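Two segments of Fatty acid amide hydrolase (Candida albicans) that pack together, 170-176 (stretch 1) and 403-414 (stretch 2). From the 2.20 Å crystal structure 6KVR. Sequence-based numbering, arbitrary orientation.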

# COMPACT_ATOMS: atom_id res chain seq x y z
N GLY A 170 9.20 21.82 10.14
CA GLY A 170 9.08 20.49 10.72
C GLY A 170 9.90 20.26 11.97
O GLY A 170 10.30 19.12 12.25
N GLY A 171 10.19 21.34 12.72
CA GLY A 171 11.04 21.26 13.89
C GLY A 171 12.54 21.33 13.64
O GLY A 171 13.31 21.31 14.60
N TYR A 172 12.98 21.42 12.38
CA TYR A 172 14.40 21.47 12.04
C TYR A 172 14.80 22.92 11.80
O TYR A 172 14.21 23.60 10.95
CB TYR A 172 14.71 20.63 10.80
CG TYR A 172 14.39 19.15 10.93
CD1 TYR A 172 15.26 18.29 11.60
CD2 TYR A 172 13.23 18.62 10.38
CE1 TYR A 172 14.98 16.93 11.72
CE2 TYR A 172 12.94 17.27 10.50
CZ TYR A 172 13.81 16.44 11.17
OH TYR A 172 13.53 15.10 11.28
N VAL A 173 15.79 23.40 12.55
CA VAL A 173 16.18 24.80 12.39
C VAL A 173 16.74 25.02 10.99
O VAL A 173 16.48 26.06 10.35
CB VAL A 173 17.18 25.23 13.49
CG1 VAL A 173 17.89 26.52 13.09
CG2 VAL A 173 16.42 25.40 14.81
N SER A 174 17.48 24.03 10.46
CA SER A 174 17.99 24.12 9.10
C SER A 174 16.91 24.43 8.08
O SER A 174 17.20 24.99 7.03
CB SER A 174 18.72 22.83 8.74
OG SER A 174 17.79 21.78 8.54
N LYS A 175 15.65 24.10 8.37
CA LYS A 175 14.55 24.32 7.44
C LYS A 175 13.78 25.61 7.71
O LYS A 175 12.73 25.84 7.10
CB LYS A 175 13.59 23.13 7.45
CG LYS A 175 14.19 21.85 6.92
CD LYS A 175 14.07 21.87 5.40
CE LYS A 175 15.04 20.95 4.70
NZ LYS A 175 14.54 20.75 3.32
N ILE A 176 14.28 26.47 8.60
CA ILE A 176 13.57 27.72 8.87
C ILE A 176 13.55 28.63 7.65
O ILE A 176 12.79 29.61 7.63
CB ILE A 176 14.19 28.43 10.10
CG1 ILE A 176 13.24 29.52 10.63
CG2 ILE A 176 15.56 29.00 9.76
CD1 ILE A 176 13.80 30.26 11.83
N MSE A 403 19.03 10.58 7.19
CA MSE A 403 18.21 11.78 6.98
C MSE A 403 18.07 12.68 8.22
O MSE A 403 18.15 13.91 8.10
CB MSE A 403 16.82 11.42 6.47
CG MSE A 403 16.11 12.63 5.86
SE MSE A 403 17.00 13.30 4.25
CE MSE A 403 16.28 11.98 3.02
N GLN A 404 17.83 12.08 9.39
CA GLN A 404 17.78 12.90 10.61
C GLN A 404 19.09 13.65 10.81
O GLN A 404 19.09 14.85 11.12
CB GLN A 404 17.48 12.02 11.83
CG GLN A 404 16.07 11.43 11.89
CD GLN A 404 15.01 12.43 12.38
OE1 GLN A 404 15.21 13.65 12.35
NE2 GLN A 404 13.86 11.90 12.83
N ARG A 405 20.23 12.97 10.61
CA ARG A 405 21.53 13.63 10.77
C ARG A 405 21.73 14.75 9.75
O ARG A 405 22.23 15.82 10.09
CB ARG A 405 22.66 12.60 10.67
CG ARG A 405 24.01 13.10 11.21
CD ARG A 405 24.97 11.94 11.48
NE ARG A 405 25.05 11.08 10.32
CZ ARG A 405 24.51 9.87 10.24
NH1 ARG A 405 23.90 9.32 11.29
NH2 ARG A 405 24.55 9.20 9.09
N LYS A 406 21.32 14.53 8.49
CA LYS A 406 21.46 15.59 7.49
C LYS A 406 20.65 16.82 7.87
O LYS A 406 21.14 17.95 7.77
CB LYS A 406 21.05 15.09 6.12
CG LYS A 406 21.24 16.15 5.04
CD LYS A 406 20.08 16.13 4.06
CE LYS A 406 20.31 15.10 2.96
NZ LYS A 406 21.54 15.41 2.18
N LEU A 407 19.39 16.62 8.29
CA LEU A 407 18.56 17.78 8.62
C LEU A 407 19.02 18.47 9.90
O LEU A 407 18.91 19.68 10.01
CB LEU A 407 17.10 17.36 8.72
CG LEU A 407 16.50 16.86 7.40
CD1 LEU A 407 15.39 15.87 7.67
CD2 LEU A 407 15.99 18.03 6.55
N LEU A 408 19.56 17.72 10.86
CA LEU A 408 19.99 18.31 12.12
C LEU A 408 21.35 18.99 11.99
O LEU A 408 21.54 20.10 12.49
CB LEU A 408 20.03 17.25 13.22
CG LEU A 408 18.69 16.80 13.84
CD1 LEU A 408 18.85 15.52 14.67
CD2 LEU A 408 18.00 17.90 14.65
N SER A 409 22.31 18.35 11.31
CA SER A 409 23.65 18.92 11.15
C SER A 409 23.66 20.12 10.20
O SER A 409 24.61 20.92 10.24
CB SER A 409 24.63 17.85 10.66
OG SER A 409 24.33 17.45 9.32
N GLY A 410 22.64 20.27 9.34
CA GLY A 410 22.57 21.44 8.48
C GLY A 410 22.51 22.76 9.24
O GLY A 410 22.86 23.81 8.68
N SER A 411 22.05 22.74 10.49
CA SER A 411 22.08 23.92 11.33
C SER A 411 22.97 23.76 12.56
O SER A 411 23.19 24.74 13.27
CB SER A 411 20.66 24.28 11.80
OG SER A 411 20.30 23.45 12.89
N ASN A 412 23.44 22.54 12.84
CA ASN A 412 24.24 22.25 14.03
C ASN A 412 23.51 22.61 15.33
O ASN A 412 24.15 22.85 16.36
CB ASN A 412 25.59 22.95 13.94
CG ASN A 412 26.51 22.26 12.96
OD1 ASN A 412 26.86 22.81 11.92
ND2 ASN A 412 26.87 21.03 13.27
N GLU A 413 22.17 22.63 15.30
CA GLU A 413 21.37 22.98 16.46
C GLU A 413 21.58 21.97 17.59
O GLU A 413 21.86 20.79 17.33
CB GLU A 413 19.88 23.03 16.10
CG GLU A 413 19.28 21.71 15.54
CD GLU A 413 17.74 21.73 15.45
OE1 GLU A 413 17.06 21.88 16.51
OE2 GLU A 413 17.19 21.60 14.32
N PRO A 414 21.46 22.40 18.85
CA PRO A 414 21.73 21.48 19.97
C PRO A 414 20.68 20.37 20.04
O PRO A 414 19.48 20.60 19.85
CB PRO A 414 21.68 22.38 21.21
CG PRO A 414 20.93 23.60 20.79
CD PRO A 414 21.18 23.77 19.32
O HOH W 1 14.21 22.28 17.24
O HOH W 2 18.55 21.63 11.92

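Stretch 1 is a short loop that tightens into a 3-10 segment at 173-175, held by the backbone hydrogen bonds K175 N to Y172 O (3.0 Å) and I176 N to V173 O (2.8 Å). Stretch 2 enters as a helix already under way at M403, then unwinds into a turn. The unwinding is gradual: N412 N still makes weak bonds to L408 O (3.1 Å) and S409 O (3.3 Å), yet N412 itself takes positive phi, and the chain departs in extended form through E413 and P414. The two backbones come closest where the 3-10 segment meets this fraying end, with S174 CA 4.7 Å from S411 CA; at Y172 CA and L408 CA the gap is 6.4 Å. Glycine suits the close approach. G410 lies beside S174, and an ideal CB on it would sit only 3.2 Å from S174 CB, a tight fit. G171 is glycine for a local reason, since at its phi/psi of 84/-2 a CB would be jammed against the carbonyl of the residue before.

Y172 gives the contact its largest buried patch. Its CA-to-CB bond points sideways, but with chi1 in m the ring reaches along the helix. L407 CB lies over one face, 3.8 Å from the ring centroid and 23° off the normal, a CH-pi contact that places an aliphatic group against the pi cloud. L408 CD2 approaches the ring near its plane, 4.1 Å from Y172 CD1, although the CA-to-CB bond of L408 points away. At the tip, Y172 OH donates to Q404 OE1 across a very short 2.5 Å. The amide nitrogen of Q404 bonds elsewhere in the structure. One tyrosine thus combines apolar packing along its ring with a polar anchor at its end. L407 also touches the aliphatic part of K175, with CD2 3.6 Å from K175 CE.

The polar pairings answer the free groups that helical segments leave at their ends. At the start of the 3-10 segment, V173 N donates to E413 OE2 at 2.9 Å and a nearly straight 173°, so a carboxylate takes up a backbone NH. In return, S174 OG, its chi1 in p, donates to L407 O at 2.8 Å, reaching a carbonyl in the last part of the helix. S411 packs beside the 3-10 segment: its CB lies 3.5 Å from S174 N, and its OG accepts from E413 N at 3.2 Å, a bond within stretch 2 that braces the turn carrying the carboxylate.

Two waters complete the polar network. Water 2 accepts from S174 N (3.0 Å) and lies 2.8 Å from both L407 O and E413 OE2 and 2.7 Å from S411 OG, gathering groups from both stretches around a single oxygen. Water 1 donates to G171 O and to E413 OE1, each at 3.0 Å, so both carboxylate oxygens of E413 serve the contact. The rule is economical: apolar packing along the helix, and side chains or water for backbone groups where helical order begins or fails.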